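Local coordinates for meso-diaminopimelate dehydrogenase (Clostridium tetani, PDB 3WGY), which catalyses, in its natural form, the reversible NADP-dependent oxidative deamination of meso-diaminopimelate and here, as an engineered variant, holds the 2-oxo acid 4-methyl-2-oxovalerate, at residues H145-K150 against E195-V200; L154-A159 against D223-Y228; G169-I174 against M199-V204; G250-R255 against V266-L271. The protein carries 6 engineered substitutions. One frame throughout, in Å; residues are numbered along the deposited sequence.

Contact 1 (H145-K150 against E195-V200). Engineered in segment 195-200: Met199 (natural residue Arg).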
loop_
_atom_site.group_PDB
_atom_site.type_symbol
_atom_site.label_atom_id
_atom_site.label_comp_id
_atom_site.label_asym_id
_atom_site.label_seq_id
_atom_site.Cartn_x
_atom_site.Cartn_y
_atom_site.Cartn_z
ATOM N N HIS B 145 4.716 -11.863 -6.044
ATOM C CA HIS B 145 6.071 -12.235 -5.694
ATOM C C HIS B 145 6.554 -11.460 -4.471
ATOM O O HIS B 145 6.638 -10.228 -4.507
ATOM C CB HIS B 145 7.008 -11.953 -6.867
ATOM C CG HIS B 145 6.692 -12.742 -8.101
ATOM N ND1 HIS B 145 6.706 -14.122 -8.124
ATOM C CD2 HIS B 145 6.377 -12.346 -9.357
ATOM C CE1 HIS B 145 6.414 -14.542 -9.341
ATOM N NE2 HIS B 145 6.212 -13.486 -10.108
ATOM N N THR B 146 6.856 -12.169 -3.387
ATOM C CA THR B 146 7.373 -11.513 -2.198
ATOM C C THR B 146 8.839 -11.907 -2.030
ATOM O O THR B 146 9.192 -13.087 -2.118
ATOM C CB THR B 146 6.615 -11.909 -0.911
ATOM O OG1 THR B 146 5.217 -11.636 -1.063
ATOM C CG2 THR B 146 7.129 -11.100 0.265
ATOM N N PHE B 147 9.687 -10.912 -1.814
ATOM C CA PHE B 147 11.119 -11.138 -1.608
ATOM C C PHE B 147 11.470 -10.520 -0.260
ATOM O O PHE B 147 10.927 -9.479 0.106
ATOM C CB PHE B 147 11.950 -10.451 -2.694
ATOM C CG PHE B 147 11.752 -11.008 -4.078
ATOM C CD1 PHE B 147 10.564 -10.815 -4.759
ATOM C CD2 PHE B 147 12.786 -11.684 -4.721
ATOM C CE1 PHE B 147 10.401 -11.279 -6.067
ATOM C CE2 PHE B 147 12.634 -12.152 -6.029
ATOM C CZ PHE B 147 11.439 -11.947 -6.701
ATOM N N TRP B 148 12.319 -11.078 0.486
ATOM C CA TRP B 148 12.700 -10.503 1.761
ATOM C C TRP B 148 14.118 -9.945 1.622
ATOM O O TRP B 148 15.095 -10.691 1.565
ATOM C CB TRP B 148 12.566 -11.562 2.858
ATOM C CG TRP B 148 11.108 -11.933 3.069
ATOM C CD1 TRP B 148 10.196 -11.275 3.855
ATOM C CD2 TRP B 148 10.377 -12.974 2.400
ATOM N NE1 TRP B 148 8.944 -11.839 3.712
ATOM C CE2 TRP B 148 9.028 -12.884 2.827
ATOM C CE3 TRP B 148 10.729 -13.972 1.478
ATOM C CZ2 TRP B 148 8.032 -13.756 2.365
ATOM C CZ3 TRP B 148 9.734 -14.841 1.016
ATOM C CH2 TRP B 148 8.401 -14.724 1.463
ATOM N N GLY B 149 14.176 -8.613 1.507
ATOM C CA GLY B 149 15.408 -7.853 1.329
ATOM C C GLY B 149 16.543 -8.301 2.200
ATOM O O GLY B 149 16.346 -9.164 3.058
ATOM N N LYS B 150 17.728 -7.724 2.004
ATOM C CA LYS B 150 18.877 -8.135 2.809
ATOM C C LYS B 150 18.580 -8.075 4.309
ATOM O O LYS B 150 18.286 -7.017 4.861
ATOM C CB LYS B 150 20.108 -7.283 2.488
ATOM C CG LYS B 150 21.336 -7.689 3.289
ATOM C CD LYS B 150 22.579 -6.953 2.810
ATOM C CE LYS B 150 23.794 -7.321 3.649
ATOM N NZ LYS B 150 25.050 -6.741 3.092
ATOM N N GLU B 195 16.246 -19.176 -7.630
ATOM C CA GLU B 195 16.261 -17.969 -8.449
ATOM C C GLU B 195 15.871 -16.691 -7.708
ATOM O O GLU B 195 16.320 -15.606 -8.079
ATOM C CB GLU B 195 15.334 -18.140 -9.658
ATOM C CG GLU B 195 15.668 -19.331 -10.543
ATOM C CD GLU B 195 14.630 -19.556 -11.630
ATOM O OE1 GLU B 195 13.422 -19.575 -11.309
ATOM O OE2 GLU B 195 15.018 -19.719 -12.805
ATOM N N LYS B 196 15.047 -16.816 -6.670
ATOM C CA LYS B 196 14.569 -15.655 -5.905
ATOM C C LYS B 196 15.543 -15.016 -4.913
ATOM O O LYS B 196 15.649 -13.790 -4.859
ATOM C CB LYS B 196 13.284 -16.005 -5.144
ATOM C CG LYS B 196 12.080 -16.291 -6.022
ATOM C CD LYS B 196 10.838 -16.568 -5.186
ATOM C CE LYS B 196 10.389 -15.333 -4.416
ATOM N NZ LYS B 196 9.212 -15.632 -3.551
ATOM N N HIS B 197 16.223 -15.837 -4.115
ATOM C CA HIS B 197 17.156 -15.324 -3.118
ATOM C C HIS B 197 18.477 -16.078 -3.065
ATOM O O HIS B 197 18.528 -17.286 -3.296
ATOM C CB HIS B 197 16.560 -15.395 -1.703
ATOM C CG HIS B 197 15.214 -14.753 -1.557
ATOM N ND1 HIS B 197 14.047 -15.375 -1.957
ATOM C CD2 HIS B 197 14.846 -13.568 -1.014
ATOM C CE1 HIS B 197 13.018 -14.601 -1.660
ATOM N NE2 HIS B 197 13.475 -13.500 -1.090
ATOM N N GLU B 198 19.538 -15.353 -2.725
ATOM C CA GLU B 198 20.859 -15.953 -2.573
ATOM C C GLU B 198 21.226 -15.747 -1.105
ATOM O O GLU B 198 20.562 -14.992 -0.389
ATOM C CB GLU B 198 21.893 -15.259 -3.465
ATOM C CG GLU B 198 22.385 -13.930 -2.928
ATOM C CD GLU B 198 23.504 -13.325 -3.765
ATOM O OE1 GLU B 198 24.545 -13.988 -3.951
ATOM O OE2 GLU B 198 23.349 -12.179 -4.235
ATOM N N MET B 199 22.268 -16.422 -0.646
ATOM C CA MET B 199 22.690 -16.272 0.735
ATOM C C MET B 199 24.169 -15.941 0.818
ATOM O O MET B 199 24.994 -16.554 0.141
ATOM C CB MET B 199 22.369 -17.543 1.522
ATOM C CG MET B 199 20.949 -17.546 2.082
ATOM S SD MET B 199 20.478 -19.140 2.756
ATOM C CE MET B 199 18.713 -19.150 2.416
ATOM N N VAL B 200 24.488 -14.950 1.642
ATOM C CA VAL B 200 25.860 -14.506 1.818
ATOM C C VAL B 200 26.250 -14.637 3.280
ATOM O O VAL B 200 25.524 -14.202 4.184
ATOM C CB VAL B 200 26.030 -13.034 1.373
ATOM C CG1 VAL B 200 27.511 -12.625 1.431
ATOM C CG2 VAL B 200 25.490 -12.856 -0.038
HETATM O O HOH W 1 7.392 -15.681 -5.976
HETATM O O HOH W 2 6.406 -14.886 -3.103
#
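Lys196 reaches across from the last turn of helix 193-196 and ends on the backbone of Thr146. Its CB lies 4.0 Å from Phe147 CE2, and CG keeps close to the same ring atom. A bend at chi3 (66°) turns CE inward over the centre of the Phe147 ring, 4.2 Å from the centroid, a CH-pi contact on one face. NZ then donates to Thr146 O at 2.9 Å, approaching 22° out of the carbonyl plane. Two waters also accept from NZ: one links it to His145 ND1, the other takes the N-H of Thr146, so three acceptors grip the ammonium group.

His197, the first residue past the helix, supplies the second polar link. The N-H of Trp148 points to its NE2 at 3.1 Å, nearly in the imidazole plane, so NE2 acts as the acceptor, consistent with an unprotonated nitrogen there. Trp148 CE3 packs 3.8 Å from the same NE2, while the indole NE1 is engaged by Asp124. Phe147, Trp148 and His197 thus form an aromatic cluster at a helix-to-strand junction, joining the edge strand 142-147 of the three-stranded antiparallel sheet to the start of strand 197-205 in the mixed sheet.

Contact 2 (L154-A159 against D223-Y228). Engineered in segment 154-159: Leu154 (natural residue Gln). With COI (2-oxo-4-methylpentanoic acid), chain C.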
loop_
_atom_site.group_PDB
_atom_site.type_symbol
_atom_site.label_atom_id
_atom_site.label_comp_id
_atom_site.label_asym_id
_atom_site.label_seq_id
_atom_site.Cartn_x
_atom_site.Cartn_y
_atom_site.Cartn_z
ATOM N N LEU B 154 18.495 -15.550 11.815
ATOM C CA LEU B 154 19.087 -16.046 13.058
ATOM C C LEU B 154 19.475 -17.517 13.023
ATOM O O LEU B 154 20.609 -17.871 13.358
ATOM C CB LEU B 154 18.145 -15.780 14.242
ATOM C CG LEU B 154 18.650 -16.116 15.651
ATOM C CD1 LEU B 154 18.448 -17.596 15.922
ATOM C CD2 LEU B 154 20.120 -15.717 15.802
ATOM N N GLY B 155 18.533 -18.365 12.621
ATOM C CA GLY B 155 18.804 -19.785 12.561
ATOM C C GLY B 155 20.062 -20.070 11.771
ATOM O O GLY B 155 20.912 -20.845 12.204
ATOM N N HIS B 156 20.181 -19.433 10.612
ATOM C CA HIS B 156 21.334 -19.621 9.745
ATOM C C HIS B 156 22.663 -19.219 10.381
ATOM O O HIS B 156 23.683 -19.868 10.149
ATOM C CB HIS B 156 21.122 -18.862 8.437
ATOM C CG HIS B 156 20.014 -19.419 7.595
ATOM N ND1 HIS B 156 18.706 -19.482 8.034
ATOM C CD2 HIS B 156 20.021 -19.940 6.345
ATOM C CE1 HIS B 156 17.956 -20.016 7.089
ATOM N NE2 HIS B 156 18.729 -20.304 6.055
ATOM N N SER B 157 22.653 -18.153 11.179
ATOM C CA SER B 157 23.866 -17.694 11.848
ATOM C C SER B 157 24.310 -18.713 12.882
ATOM O O SER B 157 25.506 -18.937 13.068
ATOM C CB SER B 157 23.637 -16.339 12.519
ATOM O OG SER B 157 23.578 -15.306 11.549
ATOM N N ASP B 158 23.342 -19.320 13.564
ATOM C CA ASP B 158 23.643 -20.348 14.555
ATOM C C ASP B 158 24.156 -21.570 13.799
ATOM O O ASP B 158 25.109 -22.220 14.224
ATOM C CB ASP B 158 22.389 -20.737 15.345
ATOM C CG ASP B 158 21.836 -19.591 16.172
ATOM O OD1 ASP B 158 22.638 -18.859 16.795
ATOM O OD2 ASP B 158 20.596 -19.436 16.214
ATOM N N ALA B 159 23.508 -21.871 12.676
ATOM C CA ALA B 159 23.883 -23.003 11.836
ATOM C C ALA B 159 25.329 -22.861 11.371
ATOM O O ALA B 159 26.088 -23.824 11.400
ATOM C CB ALA B 159 22.951 -23.092 10.633
ATOM N N ASP B 223 18.781 -28.168 4.581
ATOM C CA ASP B 223 17.759 -27.428 5.315
ATOM C C ASP B 223 18.080 -25.938 5.437
ATOM O O ASP B 223 17.204 -25.152 5.792
ATOM C CB ASP B 223 17.554 -28.012 6.723
ATOM C CG ASP B 223 17.288 -29.512 6.709
ATOM O OD1 ASP B 223 16.421 -29.960 5.930
ATOM O OD2 ASP B 223 17.944 -30.240 7.486
ATOM N N TYR B 224 19.319 -25.547 5.141
ATOM C CA TYR B 224 19.702 -24.140 5.254
ATOM C C TYR B 224 20.252 -23.476 3.998
ATOM O O TYR B 224 19.679 -22.508 3.509
ATOM C CB TYR B 224 20.727 -23.942 6.375
ATOM C CG TYR B 224 20.219 -24.232 7.766
ATOM C CD1 TYR B 224 20.118 -25.543 8.231
ATOM C CD2 TYR B 224 19.865 -23.194 8.630
ATOM C CE1 TYR B 224 19.684 -25.816 9.526
ATOM C CE2 TYR B 224 19.428 -23.456 9.925
ATOM C CZ TYR B 224 19.343 -24.769 10.367
ATOM O OH TYR B 224 18.939 -25.043 11.654
ATOM N N PHE B 225 21.358 -23.992 3.475
ATOM C CA PHE B 225 21.991 -23.392 2.302
ATOM C C PHE B 225 21.969 -24.203 1.009
ATOM O O PHE B 225 22.011 -23.630 -0.080
ATOM C CB PHE B 225 23.448 -23.054 2.633
ATOM C CG PHE B 225 23.608 -22.127 3.797
ATOM C CD1 PHE B 225 23.479 -20.753 3.632
ATOM C CD2 PHE B 225 23.876 -22.629 5.064
ATOM C CE1 PHE B 225 23.612 -19.888 4.716
ATOM C CE2 PHE B 225 24.012 -21.774 6.160
ATOM C CZ PHE B 225 23.879 -20.401 5.984
ATOM N N ALA B 226 21.921 -25.524 1.134
ATOM C CA ALA B 226 21.923 -26.423 -0.016
ATOM C C ALA B 226 21.106 -25.949 -1.221
ATOM O O ALA B 226 21.583 -26.000 -2.355
ATOM C CB ALA B 226 21.451 -27.813 0.415
ATOM N N ASP B 227 19.886 -25.482 -0.981
ATOM C CA ASP B 227 19.025 -25.032 -2.069
ATOM C C ASP B 227 19.328 -23.648 -2.625
ATOM O O ASP B 227 18.783 -23.279 -3.663
ATOM C CB ASP B 227 17.555 -25.069 -1.634
ATOM C CG ASP B 227 17.054 -26.480 -1.378
ATOM O OD1 ASP B 227 17.224 -27.340 -2.265
ATOM O OD2 ASP B 227 16.491 -26.730 -0.292
ATOM N N TYR B 228 20.195 -22.887 -1.962
ATOM C CA TYR B 228 20.511 -21.529 -2.419
ATOM C C TYR B 228 21.954 -21.315 -2.855
ATOM O O TYR B 228 22.859 -21.980 -2.362
ATOM C CB TYR B 228 20.217 -20.504 -1.312
ATOM C CG TYR B 228 18.800 -20.501 -0.779
ATOM C CD1 TYR B 228 18.334 -21.541 0.024
ATOM C CD2 TYR B 228 17.932 -19.439 -1.057
ATOM C CE1 TYR B 228 17.049 -21.526 0.542
ATOM C CE2 TYR B 228 16.645 -19.412 -0.545
ATOM C CZ TYR B 228 16.212 -20.459 0.255
ATOM O OH TYR B 228 14.946 -20.441 0.786
HETATM C C1 COI C . 16.140 -17.559 11.041
HETATM O O1 COI C . 16.994 -18.119 10.327
HETATM O O2 COI C . 15.937 -16.328 10.926
HETATM C C2 COI C . 15.337 -18.367 12.061
HETATM O O3 COI C . 15.500 -19.580 12.203
HETATM C C3 COI C . 14.328 -17.582 12.899
HETATM C C4 COI C . 14.943 -17.230 14.256
HETATM C C5 COI C . 13.956 -16.384 15.061
HETATM C C6 COI C . 15.266 -18.513 15.024
#
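The imidazole of His156 is packed on one face and at its edge. Tyr224 CD2 stands 3.8 Å above the ring plane, over its centre, making a T-shaped pair in which tyrosine gives the edge. The rim of His156 is turned in its own right to the face of Phe225, planes at 88°, with CD2 offset toward the phenyl rim and 3.9 Å from Phe225 CZ. CG of His156 lies anti to its carbonyl carbon (chi1 -67°), which sets it 3.9 Å from Tyr224 CD2. Tyr224 in turn has Ala159 CB on one face, a CH-pi contact 3.8 Å from the ring centroid.

This aromatic cluster pins the first turns of helix 154-162 to the irregular loop ahead of strand 230-234, beside the 2-oxo acid pocket. At its edge the imidazole also meets the ligand: ND1 donates to COI O1 at 3.2 Å, and the backbone N of His156 adds a weak bond to the same oxygen. Gly155 N is 2.8 Å from COI O1, which places the carboxylate at the helix N terminus. Engineered Leu154 lays CB 3.5 Å from COI C4.

Contact 3 (G169-I174 against M199-V204). Engineered in segment 169-174: Ile173 (natural residue Thr). Engineered in segment 199-204: Met199 (natural residue Arg).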
loop_
_atom_site.group_PDB
_atom_site.type_symbol
_atom_site.label_atom_id
_atom_site.label_comp_id
_atom_site.label_asym_id
_atom_site.label_seq_id
_atom_site.Cartn_x
_atom_site.Cartn_y
_atom_site.Cartn_z
ATOM N N GLY B 169 30.233 -15.839 13.032
ATOM C CA GLY B 169 29.776 -15.490 11.702
ATOM C C GLY B 169 28.346 -14.990 11.641
ATOM O O GLY B 169 27.627 -14.979 12.637
ATOM N N ILE B 170 27.938 -14.574 10.452
ATOM C CA ILE B 170 26.593 -14.066 10.233
ATOM C C ILE B 170 26.144 -14.410 8.812
ATOM O O ILE B 170 26.962 -14.481 7.894
ATOM C CB ILE B 170 26.557 -12.523 10.428
ATOM C CG1 ILE B 170 25.112 -12.011 10.385
ATOM C CG2 ILE B 170 27.373 -11.847 9.327
ATOM C CD1 ILE B 170 24.955 -10.564 10.857
ATOM N N GLN B 171 24.847 -14.630 8.642
ATOM C CA GLN B 171 24.274 -14.955 7.337
ATOM C C GLN B 171 23.265 -13.884 6.931
ATOM O O GLN B 171 22.667 -13.235 7.787
ATOM C CB GLN B 171 23.563 -16.323 7.383
ATOM C CG GLN B 171 22.766 -16.674 6.109
ATOM C CD GLN B 171 21.299 -16.237 6.145
ATOM O OE1 GLN B 171 20.928 -15.291 6.842
ATOM N NE2 GLN B 171 20.460 -16.925 5.372
ATOM N N TYR B 172 23.097 -13.707 5.624
ATOM C CA TYR B 172 22.140 -12.761 5.062
ATOM C C TYR B 172 21.412 -13.436 3.908
ATOM O O TYR B 172 22.030 -14.145 3.111
ATOM C CB TYR B 172 22.833 -11.530 4.471
ATOM C CG TYR B 172 23.519 -10.623 5.457
ATOM C CD1 TYR B 172 22.788 -9.737 6.255
ATOM C CD2 TYR B 172 24.906 -10.640 5.585
ATOM C CE1 TYR B 172 23.430 -8.889 7.153
ATOM C CE2 TYR B 172 25.554 -9.802 6.475
ATOM C CZ TYR B 172 24.812 -8.929 7.253
ATOM O OH TYR B 172 25.461 -8.092 8.119
ATOM N N ILE B 173 20.104 -13.225 3.824
ATOM C CA ILE B 173 19.326 -13.747 2.710
ATOM C C ILE B 173 19.172 -12.486 1.879
ATOM O O ILE B 173 18.877 -11.418 2.421
ATOM C CB ILE B 173 17.926 -14.263 3.128
ATOM C CG1 ILE B 173 18.063 -15.492 4.034
ATOM C CG2 ILE B 173 17.128 -14.639 1.885
ATOM C CD1 ILE B 173 16.735 -16.143 4.441
ATOM N N ILE B 174 19.393 -12.585 0.578
ATOM C CA ILE B 174 19.294 -11.406 -0.266
ATOM C C ILE B 174 18.580 -11.695 -1.571
ATOM O O ILE B 174 18.867 -12.692 -2.237
ATOM C CB ILE B 174 20.693 -10.853 -0.630
ATOM C CG1 ILE B 174 21.549 -10.680 0.626
ATOM C CG2 ILE B 174 20.543 -9.526 -1.380
ATOM C CD1 ILE B 174 22.969 -10.211 0.322
ATOM N N MET B 199 22.268 -16.422 -0.646
ATOM C CA MET B 199 22.690 -16.272 0.735
ATOM C C MET B 199 24.169 -15.941 0.818
ATOM O O MET B 199 24.994 -16.554 0.141
ATOM C CB MET B 199 22.369 -17.543 1.522
ATOM C CG MET B 199 20.949 -17.546 2.082
ATOM S SD MET B 199 20.478 -19.140 2.756
ATOM C CE MET B 199 18.713 -19.150 2.416
ATOM N N VAL B 200 24.488 -14.950 1.642
ATOM C CA VAL B 200 25.860 -14.506 1.818
ATOM C C VAL B 200 26.250 -14.637 3.280
ATOM O O VAL B 200 25.524 -14.202 4.184
ATOM C CB VAL B 200 26.030 -13.034 1.373
ATOM C CG1 VAL B 200 27.511 -12.625 1.431
ATOM C CG2 VAL B 200 25.490 -12.856 -0.038
ATOM N N CYS B 201 27.401 -15.252 3.512
ATOM C CA CYS B 201 27.885 -15.437 4.867
ATOM C C CYS B 201 29.209 -14.721 5.049
ATOM O O CYS B 201 30.004 -14.597 4.118
ATOM C CB CYS B 201 28.077 -16.923 5.175
ATOM S SG CYS B 201 26.585 -17.937 5.082
ATOM N N TYR B 202 29.427 -14.226 6.259
ATOM C CA TYR B 202 30.670 -13.563 6.602
ATOM C C TYR B 202 31.137 -14.345 7.813
ATOM O O TYR B 202 30.513 -14.303 8.875
ATOM C CB TYR B 202 30.431 -12.093 6.938
ATOM C CG TYR B 202 29.984 -11.286 5.738
ATOM C CD1 TYR B 202 28.653 -11.304 5.311
ATOM C CD2 TYR B 202 30.905 -10.532 5.004
ATOM C CE1 TYR B 202 28.251 -10.590 4.183
ATOM C CE2 TYR B 202 30.521 -9.822 3.879
ATOM C CZ TYR B 202 29.194 -9.852 3.472
ATOM O OH TYR B 202 28.823 -9.149 2.351
ATOM N N VAL B 203 32.237 -15.067 7.642
ATOM C CA VAL B 203 32.750 -15.920 8.695
ATOM C C VAL B 203 34.095 -15.559 9.303
ATOM O O VAL B 203 35.010 -15.125 8.618
ATOM C CB VAL B 203 32.836 -17.383 8.180
ATOM C CG1 VAL B 203 33.521 -18.277 9.207
ATOM C CG2 VAL B 203 31.441 -17.893 7.844
ATOM N N VAL B 204 34.184 -15.745 10.614
ATOM C CA VAL B 204 35.415 -15.523 11.353
ATOM C C VAL B 204 35.893 -16.953 11.604
ATOM O O VAL B 204 35.295 -17.686 12.393
ATOM C CB VAL B 204 35.158 -14.830 12.700
ATOM C CG1 VAL B 204 36.482 -14.583 13.414
ATOM C CG2 VAL B 204 34.414 -13.516 12.472
#
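Tyr172 and Tyr202 meet rim to rim on one face of this antiparallel strand pair, CD1 and CE1 of Tyr202 fitting against the CD2-CE2 edge of Tyr172, with CE2 of Tyr172 3.6 Å from CE1 of Tyr202. Their planes stand at 82°, and neither ring lies over the other. Beside them Ile170 CG2 fits against Tyr202 CB, and farther along the Ile174 CD1 tip sits against the CG2 branch of Val200 at 3.7 Å, crossing it obliquely.

The other face carries Gln171, engineered Ile173, engineered Met199 and Cys201. Met199 and Ile173 run side by side, CG of the methionine 4.0 Å from CG1 of the isoleucine. In Gln171 the bend at chi2 (-91°) turns CD aside, and the amide beyond it has NE2 3.4 Å from Met199 CG, with a weak hydrogen bond to SD. Gln171 CB lies 4.1 Å from Cys201 SG. Gly169 brings its bare CA to 3.2 Å from Tyr202 O.

Four backbone hydrogen bonds tie Ile170 to Tyr202 and Tyr172 to Val200, from 2.9 Å between Tyr172 N and Val200 O upward. The polar ends are answered beyond the pair: Tyr172 OH bonds His244, and Gln171 OE1 makes a weak bond to Ser153 N. The chemistry therefore implies a sheet held by its backbone, in which one face mixes two tyrosines with aliphatic side chains and the opposite face lies beside helix 154-162, near the oxo acid pocket.

Contact 4 (G250-R255 against V266-L271)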
loop_
_atom_site.group_PDB
_atom_site.type_symbol
_atom_site.label_atom_id
_atom_site.label_comp_id
_atom_site.label_asym_id
_atom_site.label_seq_id
_atom_site.Cartn_x
_atom_site.Cartn_y
_atom_site.Cartn_z
ATOM N N GLY B 250 14.513 -5.568 4.872
ATOM C CA GLY B 250 13.640 -5.020 3.859
ATOM C C GLY B 250 13.006 -6.149 3.079
ATOM O O GLY B 250 13.142 -7.325 3.430
ATOM N N GLY B 251 12.310 -5.790 2.013
ATOM C CA GLY B 251 11.665 -6.794 1.201
ATOM C C GLY B 251 10.885 -6.128 0.100
ATOM O O GLY B 251 10.821 -4.894 0.036
ATOM N N PHE B 252 10.297 -6.956 -0.757
ATOM C CA PHE B 252 9.507 -6.514 -1.888
ATOM C C PHE B 252 8.251 -7.368 -2.047
ATOM O O PHE B 252 8.280 -8.579 -1.815
ATOM C CB PHE B 252 10.310 -6.634 -3.189
ATOM C CG PHE B 252 11.619 -5.913 -3.167
ATOM C CD1 PHE B 252 12.715 -6.447 -2.499
ATOM C CD2 PHE B 252 11.755 -4.684 -3.794
ATOM C CE1 PHE B 252 13.929 -5.758 -2.454
ATOM C CE2 PHE B 252 12.960 -3.988 -3.755
ATOM C CZ PHE B 252 14.050 -4.526 -3.083
ATOM N N VAL B 253 7.150 -6.721 -2.419
ATOM C CA VAL B 253 5.899 -7.410 -2.700
ATOM C C VAL B 253 5.486 -6.905 -4.077
ATOM O O VAL B 253 5.106 -5.744 -4.236
ATOM C CB VAL B 253 4.795 -7.093 -1.681
ATOM C CG1 VAL B 253 3.512 -7.801 -2.091
ATOM C CG2 VAL B 253 5.222 -7.554 -0.293
ATOM N N ILE B 254 5.560 -7.783 -5.070
ATOM C CA ILE B 254 5.242 -7.410 -6.437
ATOM C C ILE B 254 4.093 -8.179 -7.083
ATOM O O ILE B 254 4.078 -9.408 -7.073
ATOM C CB ILE B 254 6.483 -7.584 -7.318
ATOM C CG1 ILE B 254 7.617 -6.698 -6.791
ATOM C CG2 ILE B 254 6.144 -7.285 -8.758
ATOM C CD1 ILE B 254 8.949 -6.984 -7.430
ATOM N N ARG B 255 3.135 -7.458 -7.653
ATOM C CA ARG B 255 2.025 -8.121 -8.325
ATOM C C ARG B 255 2.191 -7.843 -9.798
ATOM O O ARG B 255 2.140 -6.688 -10.244
ATOM C CB ARG B 255 0.665 -7.600 -7.843
ATOM C CG ARG B 255 -0.549 -8.291 -8.496
ATOM C CD ARG B 255 -0.714 -9.753 -8.045
ATOM N NE ARG B 255 -1.897 -10.391 -8.634
ATOM C CZ ARG B 255 -2.219 -11.673 -8.475
ATOM N NH1 ARG B 255 -1.449 -12.469 -7.744
ATOM N NH2 ARG B 255 -3.319 -12.160 -9.046
ATOM N N VAL B 266 1.994 -3.708 -13.441
ATOM C CA VAL B 266 2.782 -4.110 -12.283
ATOM C C VAL B 266 2.678 -3.162 -11.097
ATOM O O VAL B 266 2.855 -1.946 -11.234
ATOM C CB VAL B 266 4.285 -4.253 -12.643
ATOM C CG1 VAL B 266 5.055 -4.799 -11.440
ATOM C CG2 VAL B 266 4.457 -5.164 -13.859
ATOM N N MET B 267 2.407 -3.745 -9.935
ATOM C CA MET B 267 2.298 -3.036 -8.668
ATOM C C MET B 267 3.440 -3.526 -7.784
ATOM O O MET B 267 3.776 -4.724 -7.770
ATOM C CB MET B 267 0.976 -3.363 -7.983
ATOM C CG MET B 267 -0.263 -3.033 -8.805
ATOM S SD MET B 267 -1.722 -3.884 -8.132
ATOM C CE MET B 267 -1.859 -3.109 -6.544
ATOM N N GLU B 268 4.045 -2.613 -7.043
ATOM C CA GLU B 268 5.139 -2.984 -6.168
ATOM C C GLU B 268 5.125 -2.197 -4.870
ATOM O O GLU B 268 4.807 -1.011 -4.857
ATOM C CB GLU B 268 6.490 -2.768 -6.889
ATOM C CG GLU B 268 7.704 -2.975 -5.993
ATOM C CD GLU B 268 9.050 -2.898 -6.719
ATOM O OE1 GLU B 268 10.083 -2.844 -6.021
ATOM O OE2 GLU B 268 9.089 -2.902 -7.966
ATOM N N PHE B 269 5.433 -2.880 -3.776
ATOM C CA PHE B 269 5.541 -2.247 -2.471
ATOM C C PHE B 269 6.856 -2.788 -1.936
ATOM O O PHE B 269 7.124 -3.986 -2.051
ATOM C CB PHE B 269 4.408 -2.670 -1.532
ATOM C CG PHE B 269 4.512 -2.073 -0.150
ATOM C CD1 PHE B 269 4.093 -0.766 0.096
ATOM C CD2 PHE B 269 5.051 -2.808 0.897
ATOM C CE1 PHE B 269 4.213 -0.204 1.377
ATOM C CE2 PHE B 269 5.176 -2.260 2.173
ATOM C CZ PHE B 269 4.753 -0.952 2.413
ATOM N N ASN B 270 7.693 -1.926 -1.380
ATOM C CA ASN B 270 8.950 -2.411 -0.833
ATOM C C ASN B 270 9.387 -1.553 0.336
ATOM O O ASN B 270 8.945 -0.414 0.482
ATOM C CB ASN B 270 10.042 -2.482 -1.919
ATOM C CG ASN B 270 10.473 -1.122 -2.412
ATOM O OD1 ASN B 270 10.866 -0.267 -1.627
ATOM N ND2 ASN B 270 10.416 -0.922 -3.720
ATOM N N LEU B 271 10.235 -2.125 1.178
ATOM C CA LEU B 271 10.737 -1.447 2.357
ATOM C C LEU B 271 12.261 -1.537 2.420
ATOM O O LEU B 271 12.848 -2.565 2.081
ATOM C CB LEU B 271 10.149 -2.096 3.624
ATOM C CG LEU B 271 8.628 -2.087 3.823
ATOM C CD1 LEU B 271 8.257 -3.084 4.912
ATOM C CD2 LEU B 271 8.143 -0.684 4.189
HETATM O O HOH W 3 2.418 -5.206 -4.973
#
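Phe252 and Asn270 sit side by side across the two strands of a beta hairpin, CD2 of the ring 3.4 Å from Asn270 CB. Backbone hydrogen bonds, in reciprocal N-H to O pairs, join Gly251 with Leu271, Val253 with Phe269 and Arg255 with Met267, at 2.8 Å for both Val253 N to Phe269 O and Arg255 N to Met267 O. A water donates to Val253 O and, weakly, to Met267 O.

Among polar side chains, Asn270 ND2 donates a hydrogen bond to Glu268 OE1 at 3.0 Å, meeting it from above the carboxylate plane; that oxygen also forms a salt bridge with Arg184 and lies 3.3 Å from Phe252 CD2, at the ring edge. With chi1 at 68°, Asn270 CG lies between its backbone N and carbonyl carbon, 4.0 Å from Phe252 CE2.

Apolar contacts link Ile254 CG2 with Val266 CG1 at 3.8 Å, and Ile254 CG1 with the Glu268 chain.

Helix 177-184 packs against Phe252 and Ile254, helix 123-138 against Val253, Phe269 and Leu271. Strand 142-147 adjoins 249-258, while 264-273 continues the sheet antiparallel into a strand of the second subunit.

Starting from the N terminus, strand 142-147 enters contact 1, which closes when helix 193-196 and strand 197-205 come back to it. Contact 2 opens within that span, at helix 154-162, and closes later at loop 223-228, so the two cross. Contact 3 lies wholly within contact 2, pairing strand 166-175 with 197-205, and shares Met199 and Val200 with contact 1. Met199 also touches Phe225 and Tyr228, bringing contacts 1, 2 and 3 together. Contact 4 follows in series as a local hairpin; strand 249-258 bonds to 142-147, so contact 1 bridges the three-stranded sheet of contact 4 and the mixed sheet of contact 3. Neither contact 2 nor contact 3 touches contact 4.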